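Local coordinates for Alr3699 protein (Nostoc sp., PDB 4XSP) that is probably a glycosyltransferase of the two-domain GT-B fold, modelled here with uridine-5'-diphosphate bound in its C-terminal half, at residues B[236-241]-B[266-271]; B[210-215]-B[281-286]; B[58-63]-B[87-92]. All coordinates share one frame; numbering follows the deposited sequence.

Contact 1 (B[236-241]-B[266-271]); sequences TAILVG and RVKFLG. With UDP (uridine-5'-diphosphate), chain D.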
loop_
_atom_site.group_PDB
_atom_site.type_symbol
_atom_site.label_atom_id
_atom_site.label_comp_id
_atom_site.label_asym_id
_atom_site.label_seq_id
_atom_site.Cartn_x
_atom_site.Cartn_y
_atom_site.Cartn_z
ATOM N N THR B 236 -23.330 38.022 -28.587
ATOM C CA THR B 236 -23.431 36.596 -28.824
ATOM C C THR B 236 -22.371 35.886 -28.023
ATOM O O THR B 236 -21.398 36.500 -27.547
ATOM C CB THR B 236 -23.232 36.241 -30.302
ATOM O OG1 THR B 236 -21.910 36.617 -30.719
ATOM C CG2 THR B 236 -24.271 36.916 -31.166
ATOM N N ALA B 237 -22.559 34.584 -27.898
ATOM C CA ALA B 237 -21.731 33.748 -27.058
ATOM C C ALA B 237 -21.259 32.527 -27.814
ATOM O O ALA B 237 -21.967 31.978 -28.648
ATOM C CB ALA B 237 -22.469 33.322 -25.807
ATOM N N ILE B 238 -20.033 32.122 -27.518
ATOM C CA ILE B 238 -19.488 30.911 -28.047
ATOM C C ILE B 238 -19.087 30.067 -26.867
ATOM O O ILE B 238 -18.378 30.551 -25.968
ATOM C CB ILE B 238 -18.310 31.212 -28.960
ATOM C CG1 ILE B 238 -18.818 32.111 -30.087
ATOM C CG2 ILE B 238 -17.764 29.917 -29.536
ATOM C CD1 ILE B 238 -17.748 32.593 -31.023
ATOM N N LEU B 239 -19.599 28.828 -26.852
ATOM C CA LEU B 239 -19.285 27.849 -25.821
ATOM C C LEU B 239 -18.337 26.897 -26.465
ATOM O O LEU B 239 -18.700 26.187 -27.418
ATOM C CB LEU B 239 -20.523 27.090 -25.343
ATOM C CG LEU B 239 -21.643 28.012 -24.858
ATOM C CD1 LEU B 239 -22.765 27.221 -24.186
ATOM C CD2 LEU B 239 -21.098 29.086 -23.924
ATOM N N VAL B 240 -17.101 26.930 -25.984
ATOM C CA VAL B 240 -16.070 26.077 -26.512
ATOM C C VAL B 240 -15.743 25.043 -25.452
ATOM O O VAL B 240 -15.478 25.400 -24.296
ATOM C CB VAL B 240 -14.836 26.884 -26.857
ATOM C CG1 VAL B 240 -13.762 25.972 -27.409
ATOM C CG2 VAL B 240 -15.214 27.978 -27.865
ATOM N N GLY B 241 -15.759 23.777 -25.864
ATOM C CA GLY B 241 -15.615 22.650 -24.949
ATOM C C GLY B 241 -16.654 21.581 -25.254
ATOM O O GLY B 241 -17.730 21.871 -25.783
ATOM N N ARG B 266 -27.834 33.189 -31.044
ATOM C CA ARG B 266 -26.844 34.028 -30.390
ATOM C C ARG B 266 -25.917 33.241 -29.442
ATOM O O ARG B 266 -25.262 33.838 -28.584
ATOM C CB ARG B 266 -27.604 35.110 -29.618
ATOM C CG ARG B 266 -28.228 36.135 -30.555
ATOM C CD ARG B 266 -29.143 37.039 -29.767
ATOM N NE ARG B 266 -28.403 37.884 -28.849
ATOM C CZ ARG B 266 -28.876 38.391 -27.713
ATOM N NH1 ARG B 266 -30.112 38.118 -27.317
ATOM N NH2 ARG B 266 -28.098 39.169 -26.955
ATOM N N VAL B 267 -25.924 31.906 -29.568
ATOM C CA VAL B 267 -25.054 31.005 -28.787
ATOM C C VAL B 267 -24.592 29.882 -29.718
ATOM O O VAL B 267 -25.424 29.232 -30.366
ATOM C CB VAL B 267 -25.749 30.392 -27.547
ATOM C CG1 VAL B 267 -24.780 29.573 -26.713
ATOM C CG2 VAL B 267 -26.346 31.460 -26.651
ATOM N N LYS B 268 -23.277 29.691 -29.815
ATOM C CA LYS B 268 -22.678 28.587 -30.589
ATOM C C LYS B 268 -22.006 27.578 -29.686
ATOM O O LYS B 268 -21.222 27.958 -28.844
ATOM C CB LYS B 268 -21.575 29.091 -31.518
ATOM C CG LYS B 268 -22.096 29.765 -32.743
ATOM C CD LYS B 268 -20.978 30.521 -33.429
ATOM C CE LYS B 268 -21.568 31.572 -34.330
ATOM N NZ LYS B 268 -22.147 30.924 -35.521
ATOM N N PHE B 269 -22.263 26.298 -29.911
ATOM C CA PHE B 269 -21.578 25.226 -29.208
ATOM C C PHE B 269 -20.594 24.700 -30.202
ATOM O O PHE B 269 -20.956 23.942 -31.108
ATOM C CB PHE B 269 -22.551 24.107 -28.818
ATOM C CG PHE B 269 -23.505 24.491 -27.720
ATOM C CD1 PHE B 269 -24.562 25.356 -27.971
ATOM C CD2 PHE B 269 -23.331 24.001 -26.435
ATOM C CE1 PHE B 269 -25.436 25.716 -26.962
ATOM C CE2 PHE B 269 -24.211 24.355 -25.419
ATOM C CZ PHE B 269 -25.254 25.221 -25.681
ATOM N N LEU B 270 -19.339 25.090 -30.049
ATOM C CA LEU B 270 -18.318 24.657 -30.993
ATOM C C LEU B 270 -17.823 23.267 -30.676
ATOM O O LEU B 270 -17.129 22.639 -31.492
ATOM C CB LEU B 270 -17.169 25.660 -31.008
ATOM C CG LEU B 270 -17.468 26.997 -31.698
ATOM C CD1 LEU B 270 -16.190 27.804 -31.858
ATOM C CD2 LEU B 270 -18.095 26.789 -33.054
ATOM N N GLY B 271 -18.157 22.771 -29.493
ATOM C CA GLY B 271 -17.596 21.494 -29.049
ATOM C C GLY B 271 -16.113 21.659 -28.767
ATOM O O GLY B 271 -15.607 22.774 -28.705
HETATM N N1 UDP D . -9.549 23.541 -23.353
HETATM C C2 UDP D . -9.322 23.045 -24.651
HETATM N N3 UDP D . -10.343 22.905 -25.516
HETATM C C4 UDP D . -11.613 23.202 -25.146
HETATM C C5 UDP D . -11.877 23.673 -23.853
HETATM C C6 UDP D . -10.807 23.839 -22.970
HETATM O O2 UDP D . -8.176 22.742 -25.045
HETATM O O4 UDP D . -12.532 23.045 -25.976
HETATM C "C1'" UDP D . -8.425 23.719 -22.416
HETATM C "C2'" UDP D . -8.176 25.172 -21.984
HETATM O "O2'" UDP D . -7.441 25.921 -22.975
HETATM C "C3'" UDP D . -7.406 24.990 -20.686
HETATM C "C4'" UDP D . -7.998 23.693 -20.116
HETATM O "O4'" UDP D . -8.613 23.027 -21.180
HETATM O "O3'" UDP D . -5.997 24.860 -20.977
HETATM C "C5'" UDP D . -9.102 23.934 -19.099
HETATM O "O5'" UDP D . -8.435 24.393 -17.939
HETATM P PA UDP D . -9.165 25.173 -16.745
HETATM O O1A UDP D . -9.653 26.504 -17.302
HETATM O O2A UDP D . -8.122 25.294 -15.661
HETATM O O3A UDP D . -10.430 24.206 -16.372
HETATM P PB UDP D . -10.489 23.029 -15.226
HETATM O O1B UDP D . -11.956 22.810 -15.035
HETATM O O2B UDP D . -9.843 23.659 -14.010
HETATM O O3B UDP D . -9.749 21.876 -15.850
HETATM O O HOH W 1 -19.349 23.435 -27.225
#
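L239 and F269 pack side by side, and this pair is the tight apolar spot of the contact. The methyl CD1 of L239 sits over one face of the F269 ring, 3.8 Å from its centroid and 28° off the ring normal, a CH-pi contact. CG of L239 stands anti to the carbonyl carbon (chi1 -55°), which sends the branch along the same course as the ring. V267 CG1 meets L239 CG on this face of the sheet, and helices 221-228 and 248-261 close over it. Five backbone hydrogen bonds join the segments. The straightest runs from L239 N to K268 O, 2.7 Å with 174° at the hydrogen. The strands are parallel and adjacent, joined by helix 248-261 in a beta-alpha-beta unit of the Rossmann-like C-terminal domain; 267-271 is an edge strand of this sheet within the chain. On the other face, I238 CG2 meets L270 CD1 at 3.5 Å. The solvent side is looser, where K268 and R266 are partly exposed. K268 starts on the I238 face, but its chain runs off, and NZ makes a weak bond to L201 O. R266 turns its NE to V235 O, while its CB and CG only brush T236 CG2. At the C-terminal ends a water joins the backbone bonds. It donates to L239 O and G241 O and accepts from G271 N, bridging the strands. G241 N reaches G271 O at 3.0 Å. Beyond this end lies UDP: its O4 is 3.3 Å from G241 CA and 3.5 Å from V240 CG1.

Contact 2 (B[210-215]-B[281-286]); sequences GHFSRL and AACDLV. With UDP (uridine-5'-diphosphate), chain D.
G210 and V286 face each other as a parallel bridge pair, CA to CA 4.6 Å, where strand 207-212 runs beside strand 285-288. These are neighbouring strands in the middle of the parallel sheet of the C-terminal Rossmann-like domain. One backbone bond joins the two segments: G210 N gives its hydrogen to L285 O at 2.8 Å. The bond is nearly straight, 164° at the hydrogen. A weaker CA-H...O contact follows, from V286 CA to G210 O. The pairing continues to A287.

The sulfur contacts come next. C283 SG lies 3.5 Å from G210 CA, close in where glycine has no side chain. The same sulfur meets the F212 ring at its edge, in the ring plane, 3.9 Å from CZ and 84° off the normal. This is a Cys sulfur-aromatic contact. CB of C283 points toward the strand, and chi1 -65° sets SG anti to the carbonyl carbon, where it meets both partners.

Apolar packing adds a third kind of contact. V286 CG1 reaches F212 CD1 at 4.0 Å, and the two side chains cross at about a right angle. I276, L279 and M280 of helix 276-281 add to the packing round F212.

Polar groups gather at the two ends. D284, whose CB points away, uses OD2 for a salt bridge with R198 NH1 and a hydrogen bond from V208 N. At the other end, S213 OG donates to R214 O, 3.0 Å away, within the loop after the strand. The poorly ordered R214 guanidinium lies near the diphosphate of UDP, with O3B over one of its faces; finer detail there is doubtful.

With G210 N bonded to L285 O, the lack of a side chain at G210 lets the C283 sulfur pack close between the strand backbone and the F212 edge.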
loop_
_atom_site.group_PDB
_atom_site.type_symbol
_atom_site.label_atom_id
_atom_site.label_comp_id
_atom_site.label_asym_id
_atom_site.label_seq_id
_atom_site.Cartn_x
_atom_site.Cartn_y
_atom_site.Cartn_z
ATOM N N GLY B 210 -16.754 34.840 -25.094
ATOM C CA GLY B 210 -16.290 33.466 -25.269
ATOM C C GLY B 210 -16.216 32.766 -23.941
ATOM O O GLY B 210 -15.803 33.356 -22.950
ATOM N N HIS B 211 -16.671 31.508 -23.915
ATOM C CA HIS B 211 -16.641 30.686 -22.726
ATOM C C HIS B 211 -15.905 29.427 -23.084
ATOM O O HIS B 211 -16.293 28.721 -24.017
ATOM C CB HIS B 211 -18.055 30.349 -22.282
ATOM C CG HIS B 211 -18.146 29.956 -20.852
ATOM N ND1 HIS B 211 -17.815 28.695 -20.408
ATOM C CD2 HIS B 211 -18.529 30.652 -19.764
ATOM C CE1 HIS B 211 -17.963 28.638 -19.106
ATOM N NE2 HIS B 211 -18.413 29.807 -18.692
ATOM N N PHE B 212 -14.826 29.153 -22.364
ATOM C CA PHE B 212 -13.889 28.101 -22.771
ATOM C C PHE B 212 -13.759 27.128 -21.630
ATOM O O PHE B 212 -12.993 27.331 -20.694
ATOM C CB PHE B 212 -12.536 28.679 -23.174
ATOM C CG PHE B 212 -12.616 29.560 -24.351
ATOM C CD1 PHE B 212 -13.099 30.852 -24.216
ATOM C CD2 PHE B 212 -12.269 29.090 -25.613
ATOM C CE1 PHE B 212 -13.194 31.686 -25.322
ATOM C CE2 PHE B 212 -12.361 29.916 -26.730
ATOM C CZ PHE B 212 -12.810 31.229 -26.571
ATOM N N SER B 213 -14.580 26.096 -21.683
ATOM C CA SER B 213 -14.664 25.139 -20.590
ATOM C C SER B 213 -15.479 23.937 -21.009
ATOM O O SER B 213 -16.419 24.057 -21.794
ATOM C CB SER B 213 -15.312 25.777 -19.372
ATOM O OG SER B 213 -15.490 24.795 -18.382
ATOM N N ARG B 214 -15.117 22.774 -20.495
ATOM C CA ARG B 214 -15.978 21.624 -20.644
ATOM C C ARG B 214 -17.340 21.954 -20.003
ATOM O O ARG B 214 -17.433 22.640 -18.977
ATOM C CB ARG B 214 -15.337 20.369 -20.039
ATOM C CG ARG B 214 -15.169 20.409 -18.535
ATOM C CD ARG B 214 -13.846 19.778 -18.121
ATOM N NE ARG B 214 -13.870 19.378 -16.716
ATOM C CZ ARG B 214 -13.849 20.210 -15.674
ATOM N NH1 ARG B 214 -13.799 21.529 -15.832
ATOM N NH2 ARG B 214 -13.880 19.706 -14.454
ATOM N N LEU B 215 -18.394 21.476 -20.647
ATOM C CA LEU B 215 -19.758 21.771 -20.216
ATOM C C LEU B 215 -20.069 20.967 -18.940
ATOM O O LEU B 215 -20.157 19.730 -18.936
ATOM C CB LEU B 215 -20.758 21.477 -21.336
ATOM C CG LEU B 215 -20.442 22.131 -22.695
ATOM C CD1 LEU B 215 -21.376 21.627 -23.784
ATOM C CD2 LEU B 215 -20.523 23.643 -22.581
ATOM N N ALA B 281 -9.006 35.077 -29.520
ATOM C CA ALA B 281 -8.665 36.292 -30.252
ATOM C C ALA B 281 -9.862 36.806 -31.042
ATOM O O ALA B 281 -10.043 38.009 -31.204
ATOM C CB ALA B 281 -7.508 36.012 -31.220
ATOM N N ALA B 282 -10.686 35.885 -31.524
ATOM C CA ALA B 282 -11.925 36.241 -32.210
ATOM C C ALA B 282 -13.020 36.766 -31.271
ATOM O O ALA B 282 -14.010 37.343 -31.737
ATOM C CB ALA B 282 -12.432 35.058 -33.037
ATOM N N CYS B 283 -12.837 36.637 -29.962
ATOM C CA CYS B 283 -13.817 37.139 -29.020
ATOM C C CYS B 283 -13.544 38.589 -28.654
ATOM O O CYS B 283 -12.496 39.123 -28.993
ATOM C CB CYS B 283 -13.810 36.314 -27.750
ATOM S SG CYS B 283 -14.317 34.598 -27.940
ATOM N N ASP B 284 -14.508 39.213 -27.970
ATOM C CA ASP B 284 -14.426 40.574 -27.499
ATOM C C ASP B 284 -14.293 40.621 -25.986
ATOM O O ASP B 284 -13.691 41.538 -25.434
ATOM C CB ASP B 284 -15.626 41.368 -28.012
ATOM C CG ASP B 284 -15.657 41.414 -29.542
ATOM O OD1 ASP B 284 -14.724 42.035 -30.112
ATOM O OD2 ASP B 284 -16.559 40.795 -30.188
ATOM N N LEU B 285 -14.798 39.585 -25.328
ATOM C CA LEU B 285 -14.595 39.358 -23.925
ATOM C C LEU B 285 -14.530 37.822 -23.708
ATOM O O LEU B 285 -15.202 37.077 -24.435
ATOM C CB LEU B 285 -15.759 39.963 -23.175
ATOM C CG LEU B 285 -15.877 39.645 -21.695
ATOM C CD1 LEU B 285 -14.786 40.366 -20.961
ATOM C CD2 LEU B 285 -17.218 40.070 -21.129
ATOM N N VAL B 286 -13.729 37.361 -22.738
ATOM C CA VAL B 286 -13.681 35.949 -22.340
ATOM C C VAL B 286 -14.304 35.847 -20.967
ATOM O O VAL B 286 -13.942 36.605 -20.083
ATOM C CB VAL B 286 -12.238 35.401 -22.347
ATOM C CG1 VAL B 286 -12.182 33.965 -21.841
ATOM C CG2 VAL B 286 -11.654 35.515 -23.768
HETATM N N1 UDP D . -9.549 23.541 -23.353
HETATM C C2 UDP D . -9.322 23.045 -24.651
HETATM N N3 UDP D . -10.343 22.905 -25.516
HETATM C C4 UDP D . -11.613 23.202 -25.146
HETATM C C5 UDP D . -11.877 23.673 -23.853
HETATM C C6 UDP D . -10.807 23.839 -22.970
HETATM O O2 UDP D . -8.176 22.742 -25.045
HETATM O O4 UDP D . -12.532 23.045 -25.976
HETATM C "C1'" UDP D . -8.425 23.719 -22.416
HETATM C "C2'" UDP D . -8.176 25.172 -21.984
HETATM O "O2'" UDP D . -7.441 25.921 -22.975
HETATM C "C3'" UDP D . -7.406 24.990 -20.686
HETATM C "C4'" UDP D . -7.998 23.693 -20.116
HETATM O "O4'" UDP D . -8.613 23.027 -21.180
HETATM O "O3'" UDP D . -5.997 24.860 -20.977
HETATM C "C5'" UDP D . -9.102 23.934 -19.099
HETATM O "O5'" UDP D . -8.435 24.393 -17.939
HETATM P PA UDP D . -9.165 25.173 -16.745
HETATM O O1A UDP D . -9.653 26.504 -17.302
HETATM O O2A UDP D . -8.122 25.294 -15.661
HETATM O O3A UDP D . -10.430 24.206 -16.372
HETATM P PB UDP D . -10.489 23.029 -15.226
HETATM O O1B UDP D . -11.956 22.810 -15.035
HETATM O O2B UDP D . -9.843 23.659 -14.010
HETATM O O3B UDP D . -9.749 21.876 -15.850
#

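Contact 3 (B[58-63]-B[87-92]); sequences EVFTNQ and VAKVVQ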
loop_
_atom_site.group_PDB
_atom_site.type_symbol
_atom_site.label_atom_id
_atom_site.label_comp_id
_atom_site.label_asym_id
_atom_site.label_seq_id
_atom_site.Cartn_x
_atom_site.Cartn_y
_atom_site.Cartn_z
ATOM N N GLU B 58 3.236 5.488 -19.760
ATOM C CA GLU B 58 2.836 4.127 -19.565
ATOM C C GLU B 58 1.627 4.103 -18.652
ATOM O O GLU B 58 1.493 4.957 -17.762
ATOM C CB GLU B 58 4.012 3.374 -18.962
ATOM C CG GLU B 58 3.674 2.092 -18.226
ATOM C CD GLU B 58 4.926 1.341 -17.844
ATOM O OE1 GLU B 58 6.003 1.789 -18.273
ATOM O OE2 GLU B 58 4.828 0.312 -17.139
ATOM N N VAL B 59 0.765 3.108 -18.875
ATOM C CA VAL B 59 -0.450 2.915 -18.110
ATOM C C VAL B 59 -0.239 1.797 -17.082
ATOM O O VAL B 59 0.285 0.720 -17.396
ATOM C CB VAL B 59 -1.642 2.628 -19.041
ATOM C CG1 VAL B 59 -2.944 2.668 -18.270
ATOM C CG2 VAL B 59 -1.682 3.665 -20.162
ATOM N N PHE B 60 -0.600 2.101 -15.836
ATOM C CA PHE B 60 -0.455 1.185 -14.722
ATOM C C PHE B 60 -1.851 0.759 -14.283
ATOM O O PHE B 60 -2.674 1.609 -13.947
ATOM C CB PHE B 60 0.262 1.868 -13.560
ATOM C CG PHE B 60 1.727 2.047 -13.779
ATOM C CD1 PHE B 60 2.612 1.058 -13.420
ATOM C CD2 PHE B 60 2.218 3.203 -14.352
ATOM C CE1 PHE B 60 3.975 1.209 -13.625
ATOM C CE2 PHE B 60 3.569 3.364 -14.565
ATOM C CZ PHE B 60 4.452 2.368 -14.205
ATOM N N THR B 61 -2.112 -0.543 -14.301
ATOM C CA THR B 61 -3.410 -1.079 -13.890
ATOM C C THR B 61 -3.295 -2.015 -12.680
ATOM O O THR B 61 -2.185 -2.377 -12.233
ATOM C CB THR B 61 -4.054 -1.881 -15.033
ATOM O OG1 THR B 61 -3.316 -3.093 -15.244
ATOM C CG2 THR B 61 -4.068 -1.083 -16.296
ATOM N N ASN B 62 -4.453 -2.429 -12.182
ATOM C CA ASN B 62 -4.538 -3.453 -11.141
ATOM C C ASN B 62 -4.429 -4.898 -11.666
ATOM O O ASN B 62 -4.788 -5.833 -10.960
ATOM C CB ASN B 62 -5.858 -3.289 -10.359
ATOM C CG ASN B 62 -5.676 -2.574 -9.042
ATOM O OD1 ASN B 62 -4.583 -2.546 -8.481
ATOM N ND2 ASN B 62 -6.768 -2.022 -8.515
ATOM N N GLN B 63 -3.931 -5.095 -12.884
ATOM C CA GLN B 63 -3.835 -6.441 -13.462
ATOM C C GLN B 63 -2.635 -7.249 -12.923
ATOM O O GLN B 63 -1.503 -6.766 -12.943
ATOM C CB GLN B 63 -3.783 -6.357 -14.988
ATOM C CG GLN B 63 -5.109 -5.923 -15.608
ATOM C CD GLN B 63 -4.949 -5.193 -16.937
ATOM O OE1 GLN B 63 -3.836 -4.883 -17.372
ATOM N NE2 GLN B 63 -6.073 -4.896 -17.581
ATOM N N VAL B 87 0.114 -0.737 -7.043
ATOM C CA VAL B 87 1.141 -0.201 -6.157
ATOM C C VAL B 87 2.461 -0.896 -6.414
ATOM O O VAL B 87 3.513 -0.253 -6.487
ATOM C CB VAL B 87 0.721 -0.350 -4.684
ATOM C CG1 VAL B 87 1.841 0.061 -3.739
ATOM C CG2 VAL B 87 -0.545 0.470 -4.428
ATOM N N ALA B 88 2.414 -2.213 -6.585
ATOM C CA ALA B 88 3.648 -2.968 -6.784
ATOM C C ALA B 88 4.375 -2.530 -8.053
ATOM O O ALA B 88 5.607 -2.442 -8.090
ATOM C CB ALA B 88 3.344 -4.457 -6.851
ATOM N N LYS B 89 3.612 -2.302 -9.112
ATOM C CA LYS B 89 4.193 -1.887 -10.395
ATOM C C LYS B 89 4.848 -0.510 -10.259
ATOM O O LYS B 89 5.980 -0.293 -10.685
ATOM C CB LYS B 89 3.098 -1.848 -11.469
ATOM C CG LYS B 89 2.555 -3.220 -11.872
ATOM C CD LYS B 89 1.221 -3.069 -12.598
ATOM C CE LYS B 89 0.544 -4.395 -12.910
ATOM N NZ LYS B 89 -0.810 -4.186 -13.495
ATOM N N VAL B 90 4.137 0.384 -9.595
ATOM C CA VAL B 90 4.651 1.718 -9.317
ATOM C C VAL B 90 5.907 1.640 -8.487
ATOM O O VAL B 90 6.922 2.242 -8.851
ATOM C CB VAL B 90 3.590 2.609 -8.672
ATOM C CG1 VAL B 90 4.150 3.991 -8.371
ATOM C CG2 VAL B 90 2.394 2.747 -9.601
ATOM N N VAL B 91 5.866 0.837 -7.419
ATOM C CA VAL B 91 7.025 0.663 -6.539
ATOM C C VAL B 91 8.236 0.227 -7.348
ATOM O O VAL B 91 9.317 0.759 -7.188
ATOM C CB VAL B 91 6.742 -0.375 -5.414
ATOM C CG1 VAL B 91 8.035 -0.830 -4.744
ATOM C CG2 VAL B 91 5.785 0.194 -4.381
ATOM N N GLN B 92 8.051 -0.741 -8.229
ATOM C CA GLN B 92 9.190 -1.308 -8.954
ATOM C C GLN B 92 9.731 -0.335 -9.993
ATOM O O GLN B 92 10.930 -0.287 -10.223
ATOM C CB GLN B 92 8.833 -2.631 -9.654
ATOM C CG GLN B 92 10.082 -3.370 -10.153
ATOM C CD GLN B 92 9.868 -4.119 -11.450
ATOM O OE1 GLN B 92 8.734 -4.313 -11.886
ATOM N NE2 GLN B 92 10.963 -4.564 -12.073
#
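K89 reaches across from its helix and ends between two backbone carbonyls of the opposite loop. CG stands anti to the carbonyl carbon (chi1 -69°) and the chain is extended beyond it. This full length brings NZ to T61 O at 2.6 Å and to Q63 O at 2.7 Å. The two bonds differ in direction. Toward Q63 O the ammonium lies in the carbonyl plane, on a lone pair. Toward T61 O it stands well above the plane. The loop is itself shaped by T61. Its OG1 sits between the backbone N and the carbonyl carbon and accepts from Q63 N at 3.2 Å, which makes an ST turn. The turn follows strand 57-59, an edge strand, within this chain, of the N-terminal parallel sheet in this GT-B fold, and helix 85-94 packs beside it. OG1 also makes a weak bond to Q63 OE1. F60 fills the buried side of the contact. Its CG, on the far side of CB from the carbonyl carbon (chi1 -74°), sets the ring edge against K89 CB, in plane, with CD1 at 3.5 Å. V90 CG2 lies over one ring face, 4.1 Å above the plane and nearer the ring's edge than its centre. The F60 and K89 side chains run antiparallel alongside one another. Further round, L86 and T93 touch F60, while N62 turns its ND2 to a weak bond with L83 O of the second subunit.

How the contacts relate
Contact 3 comes first along the chain, in the N-terminal half. Contacts 1 and 2 follow in the C-terminal half, with both segments of contact 1 falling between the two of contact 2. Their centres are 8 Å apart and they share one parallel sheet, in the order 267-271, 235-240, 207-212, 285-288. Contact 1 meets UDP past the end of strand 235-240. In contact 2 the loop after strand 207-212 lies beside it, through a poorly ordered R214 whose detail is doubtful. Contacts 1 and 2 thus tie together four strands of the sheet beside UDP. Contact 3 lies far off in the other domain, at an edge strand, its centre about 40 Å from that of contact 1.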